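Local coordinates for putative hyaluronoglucosaminidase (Clostridium perfringens, PDB 6PWI), which probably hydrolyses glycosidic bonds of hexosamines as a family 84 glycoside hydrolase, of which this chain carries the amino-terminal part, including the catalytic barrel, at residues G185-P190 and A214-Q219; Y220-W225 and T254-L259; E227-E232 and I279-Q284; G289-G294 and G322-F327. All coordinates share one frame; numbering follows the deposited sequence.

In the fold
All four contacts lie in the eight-stranded parallel beta/alpha barrel and are partly buried. Contacts 1 and 2 gather loops beyond strands 179-184, 210-213 and 250-255, near the predicted proton donor Asp299. Contacts 3 and 4 lie away from it. Contact 1 has exposed Tyr187, Lys216 and Asp217 at its edge, with cation-pi packing and a water bridge. Contact 4 has buried Phe293, Val324 and Phe327 beside a salt bridge and backbone bonds. Contact 2 relies on rings and apolar packing. Contact 3 is mainly polar, an amide and an ammonium gripping backbone. Contacts 2 and 4 reach the neighbouring strands 250-255 and 293-296. Lys281 of contact 3 bonds Tyr220 O of contact 2; Phe282 packs on Phe327 of contact 4.

Contact 1. Residues G185-P190 and A214-Q219; sequences GYYGIP and APKDDQ
Water 1 links the two loops. It donates to Tyr186 O at 2.8 Å and accepts from Lys216 N at 3.0 Å, joining the two backbones. The aliphatic part of the lysine packs alongside, with Lys216 CD and CE against Tyr186 O and Lys216 CE also against Gly185 O.

The lysine then passes over one face of the Tyr187 ring. Lys216 CE makes a CH-pi contact 3.8 Å from the Tyr187 ring centroid and 5° off the normal. A bend at the last torsion (chi4 -62°) keeps Lys216 NZ over the face too. This gives a cation-pi contact of 4.2 Å to the Tyr187 centroid.

The two loops follow the first and second strands of the barrel, 179-184 and 210-213, at the end where barrel enzymes of this type carry their active site. The side chain of Lys216 comes within about 7 Å of that of Asp299, the predicted proton donor. A 1,2-ethanediol, probably from the crystallisation liquor, lies about 4 Å from the Tyr187 side chain.

The side chain of Tyr186 leaves the backbone away from residues 214-219, and Tyr186 OH donates to Ile189 O at 2.7 Å. This ties the ring back to its own loop. Asp397 OD2 and Asn424 OD1 hold Tyr187 N and Gly185 N. At the other end, Asp217 OD1 meets the Pro190 ring at CB and CG.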
# COMPACT_ATOMS: atom_id res chain seq x y z
N GLY A 185 -10.58 0.67 5.82
CA GLY A 185 -11.13 0.31 7.11
C GLY A 185 -10.89 1.34 8.21
O GLY A 185 -10.79 0.99 9.39
N TYR A 186 -10.82 2.62 7.83
CA TYR A 186 -10.60 3.71 8.76
C TYR A 186 -11.92 4.41 9.06
O TYR A 186 -12.91 4.15 8.39
CB TYR A 186 -9.63 4.72 8.14
CG TYR A 186 -10.09 5.23 6.80
CD1 TYR A 186 -11.01 6.26 6.70
CD2 TYR A 186 -9.61 4.67 5.62
CE1 TYR A 186 -11.44 6.73 5.47
CE2 TYR A 186 -10.03 5.12 4.38
CZ TYR A 186 -10.95 6.16 4.31
OH TYR A 186 -11.36 6.60 3.09
N TYR A 187 -11.93 5.31 10.06
CA TYR A 187 -13.03 6.23 10.31
C TYR A 187 -12.75 7.53 9.58
O TYR A 187 -11.74 8.18 9.82
CB TYR A 187 -13.18 6.51 11.81
CG TYR A 187 -13.47 5.29 12.65
CD1 TYR A 187 -14.78 4.93 12.96
CD2 TYR A 187 -12.44 4.48 13.14
CE1 TYR A 187 -15.06 3.81 13.73
CE2 TYR A 187 -12.71 3.36 13.91
CZ TYR A 187 -14.02 3.02 14.20
OH TYR A 187 -14.29 1.91 14.96
N GLY A 188 -13.65 7.91 8.68
CA GLY A 188 -13.41 9.09 7.87
C GLY A 188 -14.27 9.11 6.62
O GLY A 188 -15.24 8.35 6.51
N ILE A 189 -13.91 10.00 5.69
CA ILE A 189 -14.61 10.14 4.42
C ILE A 189 -14.18 8.98 3.52
O ILE A 189 -12.99 8.74 3.33
CB ILE A 189 -14.29 11.51 3.79
CG1 ILE A 189 -14.73 12.66 4.70
CG2 ILE A 189 -14.90 11.61 2.39
CD1 ILE A 189 -14.33 14.03 4.21
N PRO A 190 -15.15 8.22 2.95
CA PRO A 190 -14.80 7.07 2.12
C PRO A 190 -14.10 7.53 0.84
O PRO A 190 -14.27 8.67 0.40
CB PRO A 190 -16.16 6.42 1.81
CG PRO A 190 -17.17 7.54 1.99
CD PRO A 190 -16.60 8.43 3.08
N ALA A 214 -14.18 -2.47 3.12
CA ALA A 214 -14.85 -2.45 4.41
C ALA A 214 -15.23 -1.02 4.84
O ALA A 214 -15.08 -0.66 6.00
CB ALA A 214 -13.98 -3.13 5.45
N PRO A 215 -15.78 -0.17 3.94
CA PRO A 215 -16.07 1.22 4.29
C PRO A 215 -17.22 1.28 5.29
O PRO A 215 -18.22 0.58 5.13
CB PRO A 215 -16.47 1.88 2.96
CG PRO A 215 -16.95 0.73 2.09
CD PRO A 215 -16.20 -0.50 2.57
N LYS A 216 -17.07 2.12 6.32
CA LYS A 216 -17.91 2.05 7.50
C LYS A 216 -19.31 2.62 7.25
O LYS A 216 -20.21 2.39 8.05
CB LYS A 216 -17.22 2.70 8.71
CG LYS A 216 -16.14 1.84 9.33
CD LYS A 216 -15.19 2.61 10.20
CE LYS A 216 -13.93 1.82 10.50
NZ LYS A 216 -14.22 0.57 11.24
N ASP A 217 -19.48 3.33 6.14
CA ASP A 217 -20.70 4.07 5.86
C ASP A 217 -21.64 3.25 4.98
O ASP A 217 -22.76 3.67 4.72
CB ASP A 217 -20.40 5.43 5.23
CG ASP A 217 -20.05 5.38 3.75
OD1 ASP A 217 -19.08 4.67 3.38
OD2 ASP A 217 -20.75 6.07 2.97
N ASP A 218 -21.19 2.08 4.51
CA ASP A 218 -22.00 1.27 3.62
C ASP A 218 -23.00 0.47 4.45
O ASP A 218 -22.65 -0.52 5.09
CB ASP A 218 -21.14 0.38 2.72
CG ASP A 218 -21.93 -0.40 1.68
OD1 ASP A 218 -23.17 -0.47 1.80
OD2 ASP A 218 -21.29 -0.95 0.76
N GLN A 219 -24.27 0.89 4.40
CA GLN A 219 -25.33 0.28 5.17
C GLN A 219 -25.54 -1.18 4.77
O GLN A 219 -26.13 -1.95 5.51
CB GLN A 219 -26.62 1.10 5.05
CG GLN A 219 -26.57 2.46 5.74
CD GLN A 219 -26.01 2.46 7.15
OE1 GLN A 219 -26.40 1.67 8.01
NE2 GLN A 219 -25.09 3.38 7.40
O HOH W 1 -14.21 2.86 6.30

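Contact 2. Residues Y220-W225 and T254-L259; sequences YHSLKW and TIHPFL
The imidazoles of His221 and His256 run alongside each other, with planes 89° apart. The pair is oblique, with His221 NE2 3.6 Å from His256 CD2. His221 CD2 lies in the plane of the His256 ring, at its edge. Thr254 O in turn sits at the edge of the His221 ring, 3.6 Å from His221 CD2. The backbones are joined by His256 N to His221 O, 2.9 Å long, with an N-H...O angle of 158°. His221 ND1 bonds Asp218 O, and His256 ND1 bonds Asp299 OD1. This last bond is consistent with His256 helping to orient Asp299, the predicted proton donor.

Trp225 forms the second centre. CG stands between the backbone N and the carbonyl carbon (chi1 64°), and the indole reaches across residues 255-257. Pro257 CA lies over one face, 4.2 Å from the centroid of the Trp225 five-membered ring. Ile255 CD1 packs on Trp225 CB at 3.7 Å. Water 2 donates to His256 O at 2.7 Å, accepts from Leu259 N, and takes a weak bond from Trp225 NE1. Leu259 CD1 reaches Ser222 OG at 3.4 Å.

The contact fastens the loop after strand 210-213 to the end of the next barrel strand, 250-255. Trp225, Ile255 and Pro257 pack on Ile278 of helix 268-286, and Ile255 also bonds strand 293-296.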
# COMPACT_ATOMS: atom_id res chain seq x y z
N TYR A 220 -25.05 -1.58 3.59
CA TYR A 220 -25.47 -2.86 3.04
C TYR A 220 -24.49 -3.98 3.35
O TYR A 220 -24.79 -5.14 3.07
CB TYR A 220 -25.80 -2.74 1.55
CG TYR A 220 -26.99 -1.86 1.29
CD1 TYR A 220 -28.29 -2.34 1.43
CD2 TYR A 220 -26.83 -0.52 0.98
CE1 TYR A 220 -29.39 -1.52 1.23
CE2 TYR A 220 -27.91 0.32 0.77
CZ TYR A 220 -29.20 -0.18 0.90
OH TYR A 220 -30.26 0.65 0.69
N HIS A 221 -23.33 -3.64 3.92
CA HIS A 221 -22.36 -4.65 4.32
C HIS A 221 -22.47 -4.87 5.83
O HIS A 221 -21.74 -5.66 6.41
CB HIS A 221 -20.96 -4.28 3.81
CG HIS A 221 -20.16 -3.46 4.76
ND1 HIS A 221 -20.60 -2.23 5.22
CD2 HIS A 221 -18.96 -3.67 5.35
CE1 HIS A 221 -19.71 -1.73 6.05
NE2 HIS A 221 -18.70 -2.60 6.15
N SER A 222 -23.41 -4.16 6.44
CA SER A 222 -23.49 -4.04 7.89
C SER A 222 -24.80 -3.35 8.25
O SER A 222 -25.08 -2.28 7.71
CB SER A 222 -22.30 -3.25 8.39
OG SER A 222 -22.40 -3.01 9.79
N LEU A 223 -25.57 -3.92 9.18
CA LEU A 223 -26.84 -3.35 9.64
C LEU A 223 -27.97 -3.72 8.68
O LEU A 223 -28.94 -4.34 9.09
CB LEU A 223 -26.75 -1.83 9.86
CG LEU A 223 -26.82 -1.36 11.31
CD1 LEU A 223 -26.74 0.16 11.39
CD2 LEU A 223 -28.08 -1.85 12.01
N LYS A 224 -27.83 -3.33 7.41
CA LYS A 224 -28.79 -3.72 6.38
C LYS A 224 -28.18 -4.83 5.53
O LYS A 224 -28.44 -4.90 4.33
CB LYS A 224 -29.18 -2.52 5.51
CG LYS A 224 -29.98 -1.42 6.19
CD LYS A 224 -30.80 -0.61 5.20
CE LYS A 224 -31.44 0.63 5.78
NZ LYS A 224 -30.49 1.77 5.84
N TRP A 225 -27.38 -5.70 6.15
CA TRP A 225 -26.68 -6.74 5.41
C TRP A 225 -27.66 -7.73 4.78
O TRP A 225 -27.31 -8.38 3.80
CB TRP A 225 -25.62 -7.45 6.26
CG TRP A 225 -26.14 -8.22 7.44
CD1 TRP A 225 -26.16 -7.80 8.73
CD2 TRP A 225 -26.67 -9.56 7.44
NE1 TRP A 225 -26.68 -8.77 9.54
CE2 TRP A 225 -27.01 -9.86 8.78
CE3 TRP A 225 -26.90 -10.52 6.45
CZ2 TRP A 225 -27.56 -11.09 9.15
CZ3 TRP A 225 -27.45 -11.74 6.82
CH2 TRP A 225 -27.77 -12.02 8.15
N THR A 254 -16.82 -7.50 2.21
CA THR A 254 -16.86 -7.88 3.62
C THR A 254 -18.25 -7.63 4.22
O THR A 254 -19.03 -6.85 3.67
CB THR A 254 -15.81 -7.14 4.45
OG1 THR A 254 -16.01 -5.73 4.33
CG2 THR A 254 -14.39 -7.51 4.07
N ILE A 255 -18.52 -8.26 5.37
CA ILE A 255 -19.81 -8.19 6.04
C ILE A 255 -19.62 -8.20 7.56
O ILE A 255 -18.72 -8.85 8.07
CB ILE A 255 -20.73 -9.34 5.55
CG1 ILE A 255 -22.14 -9.23 6.12
CG2 ILE A 255 -20.11 -10.71 5.83
CD1 ILE A 255 -23.16 -10.05 5.35
N HIS A 256 -20.49 -7.47 8.27
CA HIS A 256 -20.58 -7.49 9.73
C HIS A 256 -21.89 -8.15 10.16
O HIS A 256 -22.86 -7.45 10.42
CB HIS A 256 -20.59 -6.06 10.28
CG HIS A 256 -19.30 -5.34 10.12
ND1 HIS A 256 -18.42 -5.15 11.17
CD2 HIS A 256 -18.73 -4.77 9.03
CE1 HIS A 256 -17.37 -4.49 10.74
NE2 HIS A 256 -17.53 -4.24 9.43
N PRO A 257 -21.98 -9.49 10.24
CA PRO A 257 -23.24 -10.14 10.61
C PRO A 257 -23.52 -10.42 12.09
O PRO A 257 -24.47 -11.13 12.39
CB PRO A 257 -23.11 -11.47 9.87
CG PRO A 257 -21.64 -11.79 9.97
CD PRO A 257 -20.93 -10.46 9.88
N PHE A 258 -22.71 -9.87 13.00
CA PHE A 258 -22.86 -10.25 14.40
C PHE A 258 -23.22 -9.05 15.26
O PHE A 258 -22.94 -9.04 16.46
CB PHE A 258 -21.60 -10.94 14.94
CG PHE A 258 -21.13 -12.14 14.16
CD1 PHE A 258 -21.84 -13.33 14.19
CD2 PHE A 258 -19.97 -12.08 13.41
CE1 PHE A 258 -21.41 -14.44 13.48
CE2 PHE A 258 -19.53 -13.19 12.70
CZ PHE A 258 -20.25 -14.36 12.73
N LEU A 259 -23.85 -8.03 14.66
CA LEU A 259 -24.31 -6.89 15.43
C LEU A 259 -25.53 -7.30 16.26
O LEU A 259 -25.90 -8.48 16.26
CB LEU A 259 -24.60 -5.72 14.49
CG LEU A 259 -23.41 -5.23 13.65
CD1 LEU A 259 -23.85 -4.21 12.62
CD2 LEU A 259 -22.31 -4.66 14.53
O HOH W 2 -25.00 -7.77 12.02

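Contact 3. Residues E227-E232 and I279-Q284; sequences EPYPAE and IAKFEQ
The side-chain amide of Gln284 grips the backbone of Tyr229 at two points. Tyr229 N donates to Gln284 OE1 at 2.9 Å, in the carbonyl plane and on a lone pair. Gln284 NE2 donates to Tyr229 O at 3.1 Å, also in plane on a lone pair. The two bonds fix the rotation of the amide. Gln284 can reach this far because its CG is anti to the backbone N (chi1 -169°) and the chain runs extended beyond it. Pro228 CB packs against the amide, 3.6 Å from Gln284 NE2.

One helical turn earlier, Lys281 NZ donates to Glu227 O at 2.8 Å. It comes from above the carbonyl plane, 41° out of it. Lys281 NZ also bonds Trp225 O and Tyr220 O, so three backbone carbonyls of the loop before helix 231-247 surround the ammonium. This gathering of oxygens would probably stabilise its positive charge. The lysine chain is bent at three torsions, and Lys281 CE lies 3.7 Å from Tyr229 CD2, the lysine chain running roughly perpendicular to the tyrosine side chain.

Further out, Tyr229 OH bonds Asp218 OD2 and Trp253 NE1. These bonds position the tyrosine ring, which also meets the ring of Tyr220. Pro230 occupies the N-cap position of helix 231-247. The contact thus joins the start of that helix to helix 268-286, the next helix on the outside of the barrel. Lys281 also packs on Trp253 of strand 250-255, and Gln284 on Leu234 of helix 231-247.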
# COMPACT_ATOMS: atom_id res chain seq x y z
N GLU A 227 -30.55 -6.99 3.33
CA GLU A 227 -31.18 -6.42 2.15
C GLU A 227 -30.20 -6.40 0.98
O GLU A 227 -29.06 -5.98 1.14
CB GLU A 227 -31.69 -5.01 2.48
CG GLU A 227 -32.59 -4.99 3.71
CD GLU A 227 -33.04 -3.62 4.18
OE1 GLU A 227 -32.82 -2.63 3.44
OE2 GLU A 227 -33.62 -3.54 5.29
N PRO A 228 -30.61 -6.84 -0.23
CA PRO A 228 -29.75 -6.69 -1.41
C PRO A 228 -29.34 -5.24 -1.63
O PRO A 228 -30.06 -4.32 -1.26
CB PRO A 228 -30.64 -7.19 -2.56
CG PRO A 228 -31.66 -8.10 -1.90
CD PRO A 228 -31.88 -7.51 -0.52
N TYR A 229 -28.15 -5.04 -2.21
CA TYR A 229 -27.70 -3.74 -2.65
C TYR A 229 -28.68 -3.20 -3.69
O TYR A 229 -29.13 -3.96 -4.55
CB TYR A 229 -26.31 -3.85 -3.31
CG TYR A 229 -25.12 -3.71 -2.39
CD1 TYR A 229 -24.70 -2.46 -1.95
CD2 TYR A 229 -24.38 -4.82 -2.01
CE1 TYR A 229 -23.60 -2.32 -1.12
CE2 TYR A 229 -23.27 -4.69 -1.17
CZ TYR A 229 -22.88 -3.44 -0.72
OH TYR A 229 -21.81 -3.29 0.10
N PRO A 230 -29.07 -1.91 -3.65
CA PRO A 230 -29.75 -1.26 -4.77
C PRO A 230 -28.98 -1.48 -6.08
O PRO A 230 -27.76 -1.58 -6.07
CB PRO A 230 -29.66 0.24 -4.42
CG PRO A 230 -29.63 0.27 -2.91
CD PRO A 230 -28.92 -1.00 -2.49
N ALA A 231 -29.72 -1.53 -7.19
CA ALA A 231 -29.16 -1.81 -8.50
C ALA A 231 -28.06 -0.81 -8.89
O ALA A 231 -27.04 -1.22 -9.42
CB ALA A 231 -30.25 -1.89 -9.54
N GLU A 232 -28.28 0.50 -8.63
CA GLU A 232 -27.27 1.49 -9.00
C GLU A 232 -25.99 1.22 -8.23
O GLU A 232 -24.90 1.28 -8.80
CB GLU A 232 -27.75 2.94 -8.82
N ILE A 279 -26.22 -15.95 2.56
CA ILE A 279 -25.81 -16.64 1.35
C ILE A 279 -26.40 -15.93 0.13
O ILE A 279 -25.74 -15.81 -0.89
CB ILE A 279 -26.16 -18.15 1.42
CG1 ILE A 279 -25.14 -18.90 2.29
CG2 ILE A 279 -26.28 -18.77 0.03
CD1 ILE A 279 -25.58 -20.28 2.70
N ALA A 280 -27.63 -15.41 0.27
CA ALA A 280 -28.24 -14.68 -0.83
C ALA A 280 -27.38 -13.45 -1.13
O ALA A 280 -27.04 -13.19 -2.29
CB ALA A 280 -29.66 -14.30 -0.50
N LYS A 281 -27.01 -12.72 -0.07
CA LYS A 281 -26.21 -11.52 -0.21
C LYS A 281 -24.88 -11.85 -0.87
O LYS A 281 -24.42 -11.10 -1.73
CB LYS A 281 -26.01 -10.82 1.14
CG LYS A 281 -25.29 -9.48 1.06
CD LYS A 281 -25.85 -8.56 -0.00
CE LYS A 281 -25.89 -7.11 0.45
NZ LYS A 281 -26.51 -6.98 1.78
N PHE A 282 -24.26 -12.97 -0.46
CA PHE A 282 -22.98 -13.37 -1.03
C PHE A 282 -23.17 -13.68 -2.51
O PHE A 282 -22.31 -13.33 -3.32
CB PHE A 282 -22.37 -14.54 -0.26
CG PHE A 282 -21.58 -14.19 0.98
CD1 PHE A 282 -21.55 -12.90 1.48
CD2 PHE A 282 -20.87 -15.17 1.66
CE1 PHE A 282 -20.83 -12.59 2.63
CE2 PHE A 282 -20.14 -14.86 2.80
CZ PHE A 282 -20.12 -13.57 3.29
N GLU A 283 -24.30 -14.31 -2.85
CA GLU A 283 -24.64 -14.65 -4.22
C GLU A 283 -24.75 -13.38 -5.06
O GLU A 283 -24.32 -13.37 -6.21
CB GLU A 283 -25.93 -15.47 -4.30
CG GLU A 283 -25.82 -16.89 -3.76
CD GLU A 283 -24.98 -17.84 -4.60
OE1 GLU A 283 -24.43 -17.41 -5.63
OE2 GLU A 283 -24.89 -19.03 -4.21
N GLN A 284 -25.33 -12.32 -4.48
CA GLN A 284 -25.50 -11.06 -5.18
C GLN A 284 -24.13 -10.48 -5.56
O GLN A 284 -23.93 -10.08 -6.70
CB GLN A 284 -26.35 -10.06 -4.39
CG GLN A 284 -26.75 -8.83 -5.21
CD GLN A 284 -27.26 -7.64 -4.42
OE1 GLN A 284 -26.94 -7.45 -3.24
NE2 GLN A 284 -28.04 -6.81 -5.07

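Contact 4. Residues G289-G294 and G322-F327; sequences GVRQFG and GDVYEF
This contact belongs to a beta-alpha-beta crossover of the barrel. It pairs the approach to strand 293-296 with the loop between helix 304-321 and the next parallel strand, 328-330. Gly289, with positive phi, is the C-prime residue of the Schellman motif that ends helix 268-286. The chain then turns toward the barrel.

The backbones meet first at Tyr325 N, which donates to Arg291 O at 2.9 Å. Val324 CA adds a C-H...O contact to the same oxygen. Beside it, Arg291 NE forms a salt bridge of 3.0 Å with Asp323 OD2. The carboxylate oxygen lies close to the guanidinium plane, but the arginine meets it from above the carboxylate plane. Arg291 NH2 bonds both Val290 O and Tyr286 O, and Asp323 OD1 bonds Tyr286 OH. Tyr286 therefore braces both ends of the salt bridge.

A chi1 of -163° and an extended chain carry the Gln292 amide past Tyr325 CB. Gln292 NE2 reaches Glu326 O at 2.8 Å, in the carbonyl plane, with an N-H...O angle of 162°. On the apolar side, Phe327 CE1 touches Phe293 CB at 3.6 Å. Val324 CG1 lies at the edge of the Phe293 ring, which stacks with Phe282. Water 3 rests over one face of the Phe327 ring, accepting from Phe293 N at 2.9 Å and donating to Tyr325 O at 3.0 Å.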
# COMPACT_ATOMS: atom_id res chain seq x y z
N GLY A 289 -19.04 -10.64 -9.78
CA GLY A 289 -17.66 -11.07 -10.02
C GLY A 289 -16.78 -11.19 -8.78
O GLY A 289 -15.63 -11.58 -8.88
N VAL A 290 -17.32 -10.84 -7.60
CA VAL A 290 -16.59 -10.99 -6.35
C VAL A 290 -16.29 -12.47 -6.11
O VAL A 290 -17.19 -13.31 -6.20
CB VAL A 290 -17.35 -10.38 -5.16
CG1 VAL A 290 -16.61 -10.58 -3.85
CG2 VAL A 290 -17.65 -8.90 -5.37
N ARG A 291 -15.03 -12.78 -5.77
CA ARG A 291 -14.59 -14.17 -5.64
C ARG A 291 -13.83 -14.39 -4.33
O ARG A 291 -13.18 -15.42 -4.15
CB ARG A 291 -13.77 -14.57 -6.87
CG ARG A 291 -14.58 -14.74 -8.15
CD ARG A 291 -15.53 -15.93 -8.12
NE ARG A 291 -16.34 -16.08 -9.32
CZ ARG A 291 -17.41 -15.34 -9.63
NH1 ARG A 291 -18.06 -15.57 -10.76
NH2 ARG A 291 -17.84 -14.37 -8.83
N GLN A 292 -13.90 -13.41 -3.41
CA GLN A 292 -13.30 -13.53 -2.09
C GLN A 292 -14.05 -12.63 -1.11
O GLN A 292 -14.46 -11.52 -1.47
CB GLN A 292 -11.80 -13.23 -2.11
CG GLN A 292 -11.08 -13.73 -0.87
CD GLN A 292 -9.57 -13.67 -0.92
OE1 GLN A 292 -8.97 -13.02 -1.78
NE2 GLN A 292 -8.95 -14.36 0.02
N PHE A 293 -14.22 -13.11 0.12
CA PHE A 293 -15.09 -12.46 1.09
C PHE A 293 -14.41 -12.39 2.45
O PHE A 293 -13.63 -13.26 2.82
CB PHE A 293 -16.42 -13.23 1.18
CG PHE A 293 -17.22 -13.21 -0.10
CD1 PHE A 293 -18.09 -12.16 -0.38
CD2 PHE A 293 -17.11 -14.24 -1.02
CE1 PHE A 293 -18.83 -12.14 -1.55
CE2 PHE A 293 -17.84 -14.22 -2.20
CZ PHE A 293 -18.70 -13.17 -2.46
N GLY A 294 -14.73 -11.33 3.21
CA GLY A 294 -14.31 -11.17 4.59
C GLY A 294 -15.51 -11.12 5.53
O GLY A 294 -16.56 -10.58 5.17
N GLY A 322 -16.53 -23.45 -5.94
CA GLY A 322 -15.36 -23.97 -6.65
C GLY A 322 -14.29 -22.93 -6.97
O GLY A 322 -13.12 -23.27 -7.06
N ASP A 323 -14.68 -21.66 -7.18
CA ASP A 323 -13.71 -20.66 -7.62
C ASP A 323 -13.64 -19.47 -6.66
O ASP A 323 -13.24 -18.38 -7.05
CB ASP A 323 -13.95 -20.25 -9.08
CG ASP A 323 -15.27 -19.52 -9.30
OD1 ASP A 323 -16.18 -19.68 -8.46
OD2 ASP A 323 -15.37 -18.79 -10.30
N VAL A 324 -14.03 -19.69 -5.39
CA VAL A 324 -13.97 -18.63 -4.40
C VAL A 324 -12.75 -18.86 -3.49
O VAL A 324 -12.65 -19.89 -2.83
CB VAL A 324 -15.28 -18.51 -3.60
CG1 VAL A 324 -15.21 -17.47 -2.49
CG2 VAL A 324 -16.45 -18.20 -4.52
N TYR A 325 -11.84 -17.89 -3.46
CA TYR A 325 -10.67 -17.93 -2.60
C TYR A 325 -11.12 -17.98 -1.14
O TYR A 325 -12.30 -17.78 -0.85
CB TYR A 325 -9.75 -16.75 -2.88
CG TYR A 325 -9.13 -16.71 -4.25
CD1 TYR A 325 -8.04 -17.52 -4.57
CD2 TYR A 325 -9.60 -15.85 -5.23
CE1 TYR A 325 -7.45 -17.48 -5.82
CE2 TYR A 325 -9.02 -15.79 -6.49
CZ TYR A 325 -7.94 -16.61 -6.79
OH TYR A 325 -7.37 -16.56 -8.03
N GLU A 326 -10.17 -18.24 -0.24
CA GLU A 326 -10.50 -18.52 1.15
C GLU A 326 -10.95 -17.26 1.87
O GLU A 326 -10.56 -16.15 1.50
CB GLU A 326 -9.36 -19.26 1.87
CG GLU A 326 -7.98 -18.71 1.59
CD GLU A 326 -6.88 -19.64 2.05
OE1 GLU A 326 -6.11 -19.25 2.97
OE2 GLU A 326 -6.79 -20.76 1.50
N PHE A 327 -11.80 -17.45 2.89
CA PHE A 327 -12.36 -16.36 3.67
C PHE A 327 -11.31 -15.71 4.56
O PHE A 327 -10.35 -16.34 5.02
CB PHE A 327 -13.50 -16.86 4.57
CG PHE A 327 -14.81 -17.13 3.88
CD1 PHE A 327 -15.66 -16.10 3.53
CD2 PHE A 327 -15.20 -18.44 3.60
CE1 PHE A 327 -16.87 -16.35 2.90
CE2 PHE A 327 -16.41 -18.69 2.98
CZ PHE A 327 -17.25 -17.65 2.63
O HOH W 3 -14.21 -16.00 0.64